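PDB 1POI: glutaconate CoA-transferase subunit A from Acidaminococcus fermentans, which transfers the CoA moiety from acetyl-CoA to glutaconate or (R)-2-hydroxyglutarate, a step in glutamate degradation by the hydroxyglutarate pathway. Local coordinates for residues Q102-M107 with L119-M124; T47-A52 with Y106-A111; D131-S136 with D149-I154. All coordinates share one frame; numbering follows the deposited sequence.

Reading from the N terminus, contact 2 opens first, at residues 47-52 where strand 46-49 of the parallel sheet ends, and closes a long loop on helix 102-114. Contact 1 starts on that same helix at residues 102-107 and closes a short loop at 119-124. The two cross along the chain and share Tyr106 and Met107; Ile105 also packs on Leu49 and Gly51. One helix therefore joins the parallel sheet to strand 118-121 of the antiparallel sheet. Contact 3 follows in series, with its centre about 13 Å from that of contact 1, and ties the loop 131-136 to the approach of strand 152-156 in that same antiparallel sheet.

Contact 1: residues Q102-M107 with L119-M124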
loop_
_atom_site.group_PDB
_atom_site.type_symbol
_atom_site.label_atom_id
_atom_site.label_comp_id
_atom_site.label_asym_id
_atom_site.label_seq_id
_atom_site.Cartn_x
_atom_site.Cartn_y
_atom_site.Cartn_z
ATOM N N GLN A 102 18.943 27.059 17.018
ATOM C CA GLN A 102 17.841 26.396 16.322
ATOM C C GLN A 102 17.083 25.402 17.200
ATOM O O GLN A 102 15.861 25.243 17.090
ATOM C CB GLN A 102 18.382 25.684 15.096
ATOM C CG GLN A 102 17.341 25.054 14.220
ATOM C CD GLN A 102 17.948 24.557 12.932
ATOM O OE1 GLN A 102 18.343 25.343 12.078
ATOM N NE2 GLN A 102 18.019 23.241 12.781
ATOM N N ASP A 103 17.817 24.746 18.084
ATOM C CA ASP A 103 17.245 23.756 18.988
ATOM C C ASP A 103 16.152 24.417 19.807
ATOM O O ASP A 103 15.002 23.953 19.829
ATOM C CB ASP A 103 18.358 23.220 19.880
ATOM C CG ASP A 103 19.605 22.880 19.086
ATOM O OD1 ASP A 103 19.452 22.281 17.994
ATOM O OD2 ASP A 103 20.720 23.239 19.521
ATOM N N VAL A 104 16.492 25.570 20.378
ATOM C CA VAL A 104 15.556 26.337 21.189
ATOM C C VAL A 104 14.334 26.756 20.377
ATOM O O VAL A 104 13.222 26.657 20.871
ATOM C CB VAL A 104 16.245 27.548 21.828
ATOM C CG1 VAL A 104 15.238 28.482 22.474
ATOM C CG2 VAL A 104 17.222 27.080 22.854
ATOM N N ILE A 105 14.523 27.184 19.133
ATOM C CA ILE A 105 13.397 27.580 18.300
ATOM C C ILE A 105 12.408 26.429 18.062
ATOM O O ILE A 105 11.198 26.599 18.174
ATOM C CB ILE A 105 13.874 28.122 16.944
ATOM C CG1 ILE A 105 14.633 29.437 17.135
ATOM C CG2 ILE A 105 12.667 28.313 15.986
ATOM C CD1 ILE A 105 13.756 30.657 17.144
ATOM N N TYR A 106 12.911 25.260 17.681
ATOM C CA TYR A 106 12.015 24.132 17.445
ATOM C C TYR A 106 11.376 23.720 18.770
ATOM O O TYR A 106 10.225 23.307 18.797
ATOM C CB TYR A 106 12.738 22.990 16.705
ATOM C CG TYR A 106 12.739 23.220 15.211
ATOM C CD1 TYR A 106 11.637 22.865 14.451
ATOM C CD2 TYR A 106 13.769 23.931 14.588
ATOM C CE1 TYR A 106 11.543 23.228 13.116
ATOM C CE2 TYR A 106 13.696 24.300 13.247
ATOM C CZ TYR A 106 12.576 23.954 12.517
ATOM O OH TYR A 106 12.438 24.371 11.204
ATOM N N MET A 107 12.098 23.889 19.873
ATOM C CA MET A 107 11.525 23.599 21.186
ATOM C C MET A 107 10.387 24.606 21.463
ATOM O O MET A 107 9.237 24.207 21.665
ATOM C CB MET A 107 12.579 23.691 22.305
ATOM C CG MET A 107 13.688 22.662 22.212
ATOM S SD MET A 107 13.446 21.051 23.004
ATOM C CE MET A 107 11.694 20.761 22.821
ATOM N N LEU A 119 9.597 27.666 28.680
ATOM C CA LEU A 119 10.511 26.594 28.346
ATOM C C LEU A 119 11.866 26.625 29.036
ATOM O O LEU A 119 12.669 27.522 28.776
ATOM C CB LEU A 119 10.692 26.579 26.824
ATOM C CG LEU A 119 11.751 25.678 26.189
ATOM C CD1 LEU A 119 11.308 24.204 26.231
ATOM C CD2 LEU A 119 11.952 26.154 24.775
ATOM N N PRO A 120 12.133 25.671 29.948
ATOM C CA PRO A 120 13.443 25.671 30.615
ATOM C C PRO A 120 14.393 24.722 29.843
ATOM O O PRO A 120 14.049 23.567 29.555
ATOM C CB PRO A 120 13.119 25.150 32.021
ATOM C CG PRO A 120 12.022 24.093 31.765
ATOM C CD PRO A 120 11.224 24.657 30.536
ATOM N N VAL A 121 15.553 25.224 29.443
ATOM C CA VAL A 121 16.492 24.397 28.716
ATOM C C VAL A 121 17.870 24.590 29.271
ATOM O O VAL A 121 18.199 25.649 29.785
ATOM C CB VAL A 121 16.557 24.745 27.186
ATOM C CG1 VAL A 121 15.243 24.423 26.500
ATOM C CG2 VAL A 121 16.945 26.188 26.963
ATOM N N THR A 122 18.690 23.558 29.172
ATOM C CA THR A 122 20.065 23.667 29.622
ATOM C C THR A 122 20.947 23.973 28.376
ATOM O O THR A 122 22.070 23.476 28.254
ATOM C CB THR A 122 20.486 22.366 30.299
ATOM O OG1 THR A 122 19.545 21.331 29.961
ATOM C CG2 THR A 122 20.533 22.545 31.798
ATOM N N LEU A 123 20.448 24.838 27.488
ATOM C CA LEU A 123 21.142 25.176 26.245
ATOM C C LEU A 123 21.326 26.672 26.108
ATOM O O LEU A 123 20.587 27.440 26.703
ATOM C CB LEU A 123 20.331 24.668 25.033
ATOM C CG LEU A 123 20.122 23.161 24.822
ATOM C CD1 LEU A 123 19.065 22.908 23.784
ATOM C CD2 LEU A 123 21.433 22.501 24.439
ATOM N N MET A 124 22.285 27.064 25.272
ATOM C CA MET A 124 22.606 28.465 24.986
ATOM C C MET A 124 23.482 29.171 26.009
ATOM O O MET A 124 24.021 30.237 25.715
ATOM C CB MET A 124 21.347 29.287 24.720
ATOM C CG MET A 124 20.538 28.816 23.535
ATOM S SD MET A 124 19.097 29.856 23.158
ATOM C CE MET A 124 19.123 30.935 24.531
#
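Val104 gives the largest share of the buried surface. Its CG2 branch, set anti to the carbonyl carbon, leaves the helix and enters a hollow walled by Val121, Leu123 and Met124. The Met124 sulfur makes the closest wall, with SD 3.4 Å from Val104 CG2, and the two side chains cross at about a right angle. Farther round the same methyl, CG2 of Val121 lies 4.2 Å from Val104 CG2. A short branched residue suits this spot, because it offers a compact knob while the CG-SD end of the thioether lies across it, the methyl CE turned aside.

Helix 102-107 and strand 119-121 run nearly antiparallel, at 151°, with their axes 10.3 Å apart. The strand is an outermost one, within this chain, of the three-stranded antiparallel sheet, held by backbone hydrogen bonds between Leu119 and Val167 and between Val121 and Val165. No hydrogen bond joins helix and strand; the contact is side-chain packing.

One helical turn beyond Val104, the roles reverse. Leu119, with CG anti to its backbone N (chi1 172°), pushes CD2 against the helix, 3.5 Å from CB of Met107. The same methyl lies 4.1 Å from Val104 O. Met107 then bends at both chi2 and chi3, and it packs on Leu114 of the second subunit. At the other end, Leu123 CD1 meets the CB of Asp103 at 4.0 Å, touching the aliphatic root of this acidic residue.

Contact 2: residues T47-A52 with Y106-A111; sequences TGLGGA and YMMWHA
Leu49 sends its CD1 methyl over one face of the Trp109 indole, 4.2 Å from the centre of the five-membered ring and only 10° off its normal, a clear CH-pi contact. The same methyl also touches CE of Met108 at 3.6 Å. Leucine suits the place because its CD1 branch alone reaches both the thioether methyl and the five-membered ring, while CB lies 3.8 Å from Trp109 CZ2.

These residues join the end of strand 46-49, in the parallel sheet of this alpha/beta fold, to helix 102-114. Trp109 also packs on Ala21 of strand 19-22 and Ile200 of helix 197-203, so its large ring packs against several elements at once.

Where the chain leaves the strand, Gly51 runs close to two aromatic rings. A beta carbon there would fall 2.7 Å from Trp109 CZ3, a clash, and the positive phi of 77° also fits a residue without a side chain. Trp109 CZ3 itself lies over the rim of one face of the Tyr106 ring, limiting its rotation.

Tyr106 brings the polar element: its OH accepts a nearly straight hydrogen bond (165°) from Ala52 N at 3.1 Å, and is also hydrogen-bonded to Gln196 OE1. Two partners thus grip a buried phenol oxygen, which is likely to hold the end of the ring in place and gives the buried Ala52 N-H an acceptor.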
loop_
_atom_site.group_PDB
_atom_site.type_symbol
_atom_site.label_atom_id
_atom_site.label_comp_id
_atom_site.label_asym_id
_atom_site.label_seq_id
_atom_site.Cartn_x
_atom_site.Cartn_y
_atom_site.Cartn_z
ATOM N N THR A 47 5.792 39.493 12.604
ATOM C CA THR A 47 6.872 39.056 13.486
ATOM C C THR A 47 6.766 37.535 13.360
ATOM O O THR A 47 5.734 37.006 12.894
ATOM C CB THR A 47 6.665 39.543 14.994
ATOM O OG1 THR A 47 7.036 40.917 15.128
ATOM C CG2 THR A 47 7.523 38.787 15.964
ATOM N N GLY A 48 7.834 36.831 13.713
ATOM C CA GLY A 48 7.786 35.392 13.668
ATOM C C GLY A 48 9.115 34.761 13.960
ATOM O O GLY A 48 10.149 35.440 14.053
ATOM N N LEU A 49 9.082 33.455 14.199
ATOM C CA LEU A 49 10.317 32.718 14.415
ATOM C C LEU A 49 10.621 32.133 13.034
ATOM O O LEU A 49 9.725 31.624 12.336
ATOM C CB LEU A 49 10.152 31.577 15.419
ATOM C CG LEU A 49 9.324 31.604 16.710
ATOM C CD1 LEU A 49 9.953 30.605 17.636
ATOM C CD2 LEU A 49 9.290 32.955 17.370
ATOM N N GLY A 50 11.870 32.248 12.609
ATOM C CA GLY A 50 12.236 31.718 11.313
ATOM C C GLY A 50 12.291 30.203 11.236
ATOM O O GLY A 50 11.677 29.606 10.353
ATOM N N GLY A 51 12.937 29.579 12.216
ATOM C CA GLY A 51 13.104 28.138 12.196
ATOM C C GLY A 51 14.208 27.940 11.184
ATOM O O GLY A 51 15.080 28.806 11.074
ATOM N N ALA A 52 14.206 26.826 10.461
ATOM C CA ALA A 52 15.212 26.602 9.417
ATOM C C ALA A 52 14.615 27.311 8.206
ATOM O O ALA A 52 13.905 26.709 7.389
ATOM C CB ALA A 52 15.383 25.141 9.150
ATOM N N TYR A 106 12.911 25.260 17.681
ATOM C CA TYR A 106 12.015 24.132 17.445
ATOM C C TYR A 106 11.376 23.720 18.770
ATOM O O TYR A 106 10.225 23.307 18.797
ATOM C CB TYR A 106 12.738 22.990 16.705
ATOM C CG TYR A 106 12.739 23.220 15.211
ATOM C CD1 TYR A 106 11.637 22.865 14.451
ATOM C CD2 TYR A 106 13.769 23.931 14.588
ATOM C CE1 TYR A 106 11.543 23.228 13.116
ATOM C CE2 TYR A 106 13.696 24.300 13.247
ATOM C CZ TYR A 106 12.576 23.954 12.517
ATOM O OH TYR A 106 12.438 24.371 11.204
ATOM N N MET A 107 12.098 23.889 19.873
ATOM C CA MET A 107 11.525 23.599 21.186
ATOM C C MET A 107 10.387 24.606 21.463
ATOM O O MET A 107 9.237 24.207 21.665
ATOM C CB MET A 107 12.579 23.691 22.305
ATOM C CG MET A 107 13.688 22.662 22.212
ATOM S SD MET A 107 13.446 21.051 23.004
ATOM C CE MET A 107 11.694 20.761 22.821
ATOM N N MET A 108 10.705 25.898 21.423
ATOM C CA MET A 108 9.729 26.959 21.657
ATOM C C MET A 108 8.394 26.676 20.997
ATOM O O MET A 108 7.346 26.771 21.625
ATOM C CB MET A 108 10.281 28.306 21.190
ATOM C CG MET A 108 11.451 28.788 22.049
ATOM S SD MET A 108 12.231 30.295 21.479
ATOM C CE MET A 108 10.863 31.268 21.075
ATOM N N TRP A 109 8.432 26.304 19.733
ATOM C CA TRP A 109 7.218 25.991 19.015
ATOM C C TRP A 109 6.616 24.736 19.631
ATOM O O TRP A 109 5.404 24.645 19.815
ATOM C CB TRP A 109 7.525 25.737 17.537
ATOM C CG TRP A 109 7.502 26.937 16.639
ATOM C CD1 TRP A 109 6.643 27.987 16.709
ATOM C CD2 TRP A 109 8.278 27.133 15.439
ATOM N NE1 TRP A 109 6.814 28.813 15.621
ATOM C CE2 TRP A 109 7.812 28.311 14.827
ATOM C CE3 TRP A 109 9.312 26.419 14.822
ATOM C CZ2 TRP A 109 8.344 28.796 13.622
ATOM C CZ3 TRP A 109 9.839 26.905 13.621
ATOM C CH2 TRP A 109 9.353 28.078 13.039
ATOM N N HIS A 110 7.451 23.760 19.970
ATOM C CA HIS A 110 6.914 22.533 20.539
ATOM C C HIS A 110 6.219 22.781 21.884
ATOM O O HIS A 110 5.060 22.376 22.071
ATOM C CB HIS A 110 7.979 21.430 20.616
ATOM C CG HIS A 110 7.413 20.073 20.902
ATOM N ND1 HIS A 110 7.932 19.240 21.868
ATOM C CD2 HIS A 110 6.333 19.433 20.396
ATOM C CE1 HIS A 110 7.199 18.146 21.947
ATOM N NE2 HIS A 110 6.220 18.236 21.063
ATOM N N ALA A 111 6.905 23.462 22.797
ATOM C CA ALA A 111 6.344 23.819 24.093
ATOM C C ALA A 111 5.030 24.576 23.913
ATOM O O ALA A 111 4.124 24.454 24.733
ATOM C CB ALA A 111 7.292 24.659 24.847
#

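Contact 3: residues D131-S136 with D149-I154; sequences DEWGIS and DKFKYI
Between the short helices 128-131 and 137-141, the loop 131-136 folds over the approach to strand 152-156 of the three-stranded antiparallel sheet. The tight part is the indole of Trp133 lying flat on Lys150. Lys150 CB sits 3.7 Å from the centre of the six-membered ring and 11° off its normal, a CH-pi contact. Close by, the backbone N of Lys150 comes within 3.3 Å of Trp133 CH2, on the same face. A tryptophan suits this place because its broad plane can cover both the backbone and the aliphatic stem of the lysine. Also buried, but less regular, is Phe151: its CE1 approaches Trp133 NE1 at 3.6 Å, yet the rings are oblique, their planes at 53°.

Lys150 has CG anti to its backbone N and stays extended, so that it slides beneath the indole in the opposite direction. Its NZ makes a salt bridge with Glu98 OE1 and a hydrogen bond to Asp99 O. The Glu98 carboxylate also takes the N-H groups of Gly134 and Ile135, so it holds lysine and loop together. An alanine in place of Trp133 would remove the flat cover over the Lys150 stem and would probably loosen the loop's hold on the residues leading into the strand.

The outer side is looser. Asp149 OD1 meets the indole at its edge, 3.5 Å from Trp133 CH2, and its salt bridge to NZ of Lys152 is long, at 3.7 Å. Asp131 is exposed. Glu132 CB points away from 149-154, and its OE1 has a weak hydrogen bond to a neighbouring chain of another protein. The Glu132 carbonyl faces inward instead: its O receives Lys150 NZ at 3.0 Å, in the carbonyl plane, with a C=O...N angle of 155°.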
loop_
_atom_site.group_PDB
_atom_site.type_symbol
_atom_site.label_atom_id
_atom_site.label_comp_id
_atom_site.label_asym_id
_atom_site.label_seq_id
_atom_site.Cartn_x
_atom_site.Cartn_y
_atom_site.Cartn_z
ATOM N N ASP A 131 24.975 35.901 26.159
ATOM C CA ASP A 131 25.731 37.105 26.432
ATOM C C ASP A 131 25.342 38.280 25.545
ATOM O O ASP A 131 25.837 39.376 25.772
ATOM C CB ASP A 131 27.232 36.849 26.276
ATOM C CG ASP A 131 27.777 35.903 27.319
ATOM O OD1 ASP A 131 27.036 34.989 27.757
ATOM O OD2 ASP A 131 28.959 36.075 27.696
ATOM N N GLU A 132 24.512 38.065 24.525
ATOM C CA GLU A 132 24.112 39.145 23.617
ATOM C C GLU A 132 22.635 39.094 23.225
ATOM O O GLU A 132 22.154 38.062 22.751
ATOM C CB GLU A 132 24.917 39.096 22.305
ATOM C CG GLU A 132 26.424 39.296 22.396
ATOM C CD GLU A 132 26.853 40.703 22.825
ATOM O OE1 GLU A 132 26.415 41.711 22.217
ATOM O OE2 GLU A 132 27.670 40.800 23.764
ATOM N N TRP A 133 21.920 40.210 23.395
ATOM C CA TRP A 133 20.515 40.285 22.981
ATOM C C TRP A 133 20.478 41.010 21.645
ATOM O O TRP A 133 21.127 42.041 21.460
ATOM C CB TRP A 133 19.663 41.070 23.967
ATOM C CG TRP A 133 19.412 40.390 25.256
ATOM C CD1 TRP A 133 20.264 39.576 25.938
ATOM C CD2 TRP A 133 18.240 40.524 26.071
ATOM N NE1 TRP A 133 19.698 39.201 27.135
ATOM C CE2 TRP A 133 18.455 39.773 27.239
ATOM C CE3 TRP A 133 17.029 41.216 25.922
ATOM C CZ2 TRP A 133 17.507 39.695 28.261
ATOM C CZ3 TRP A 133 16.089 41.140 26.937
ATOM C CH2 TRP A 133 16.333 40.385 28.086
ATOM N N GLY A 134 19.723 40.462 20.714
ATOM C CA GLY A 134 19.610 41.078 19.404
ATOM C C GLY A 134 18.688 42.263 19.550
ATOM O O GLY A 134 18.990 43.360 19.102
ATOM N N ILE A 135 17.537 42.009 20.162
ATOM C CA ILE A 135 16.536 43.033 20.435
ATOM C C ILE A 135 16.699 43.320 21.918
ATOM O O ILE A 135 16.546 42.432 22.749
ATOM C CB ILE A 135 15.124 42.505 20.171
ATOM C CG1 ILE A 135 15.141 41.662 18.890
ATOM C CG2 ILE A 135 14.153 43.686 20.075
ATOM C CD1 ILE A 135 13.811 41.075 18.476
ATOM N N SER A 136 17.151 44.520 22.237
ATOM C CA SER A 136 17.359 44.911 23.621
ATOM C C SER A 136 16.050 44.977 24.434
ATOM O O SER A 136 14.941 45.088 23.882
ATOM C CB SER A 136 18.044 46.267 23.657
ATOM O OG SER A 136 17.213 47.243 23.042
ATOM N N ASP A 149 11.594 40.050 27.568
ATOM C CA ASP A 149 12.862 39.381 27.883
ATOM C C ASP A 149 13.192 38.257 26.912
ATOM O O ASP A 149 12.324 37.440 26.580
ATOM C CB ASP A 149 12.840 38.802 29.289
ATOM C CG ASP A 149 12.868 39.865 30.340
ATOM O OD1 ASP A 149 13.964 40.385 30.656
ATOM O OD2 ASP A 149 11.784 40.189 30.852
ATOM N N LYS A 150 14.425 38.267 26.411
ATOM C CA LYS A 150 14.882 37.225 25.513
ATOM C C LYS A 150 14.873 35.904 26.323
ATOM O O LYS A 150 14.291 34.903 25.898
ATOM C CB LYS A 150 16.296 37.546 25.020
ATOM C CG LYS A 150 16.882 36.482 24.114
ATOM C CD LYS A 150 18.285 36.818 23.676
ATOM C CE LYS A 150 18.767 35.756 22.708
ATOM N NZ LYS A 150 19.919 36.193 21.915
ATOM N N PHE A 151 15.464 35.932 27.514
ATOM C CA PHE A 151 15.501 34.756 28.378
ATOM C C PHE A 151 15.682 35.214 29.828
ATOM O O PHE A 151 15.844 36.411 30.096
ATOM C CB PHE A 151 16.669 33.830 27.969
ATOM C CG PHE A 151 18.024 34.321 28.398
ATOM C CD1 PHE A 151 18.699 35.270 27.652
ATOM C CD2 PHE A 151 18.589 33.876 29.577
ATOM C CE1 PHE A 151 19.931 35.781 28.082
ATOM C CE2 PHE A 151 19.817 34.377 30.023
ATOM C CZ PHE A 151 20.487 35.331 29.280
ATOM N N LYS A 152 15.696 34.260 30.751
ATOM C CA LYS A 152 15.892 34.554 32.171
ATOM C C LYS A 152 16.569 33.349 32.811
ATOM O O LYS A 152 16.140 32.218 32.597
ATOM C CB LYS A 152 14.537 34.800 32.834
ATOM C CG LYS A 152 14.339 36.197 33.366
ATOM C CD LYS A 152 12.864 36.575 33.385
ATOM C CE LYS A 152 12.592 37.764 34.302
ATOM N NZ LYS A 152 13.425 38.969 33.978
ATOM N N TYR A 153 17.688 33.568 33.485
ATOM C CA TYR A 153 18.386 32.471 34.158
ATOM C C TYR A 153 17.633 32.166 35.437
ATOM O O TYR A 153 17.378 33.061 36.243
ATOM C CB TYR A 153 19.818 32.862 34.532
ATOM C CG TYR A 153 20.807 32.786 33.404
ATOM C CD1 TYR A 153 20.906 31.642 32.617
ATOM C CD2 TYR A 153 21.665 33.847 33.141
ATOM C CE1 TYR A 153 21.840 31.560 31.596
ATOM C CE2 TYR A 153 22.601 33.775 32.123
ATOM C CZ TYR A 153 22.684 32.625 31.353
ATOM O OH TYR A 153 23.613 32.544 30.344
ATOM N N ILE A 154 17.297 30.907 35.655
ATOM C CA ILE A 154 16.557 30.561 36.853
ATOM C C ILE A 154 17.190 29.349 37.473
ATOM O O ILE A 154 17.846 28.590 36.783
ATOM C CB ILE A 154 15.083 30.249 36.524
ATOM C CG1 ILE A 154 14.979 28.984 35.664
ATOM C CG2 ILE A 154 14.443 31.446 35.821
ATOM C CD1 ILE A 154 13.561 28.427 35.527
#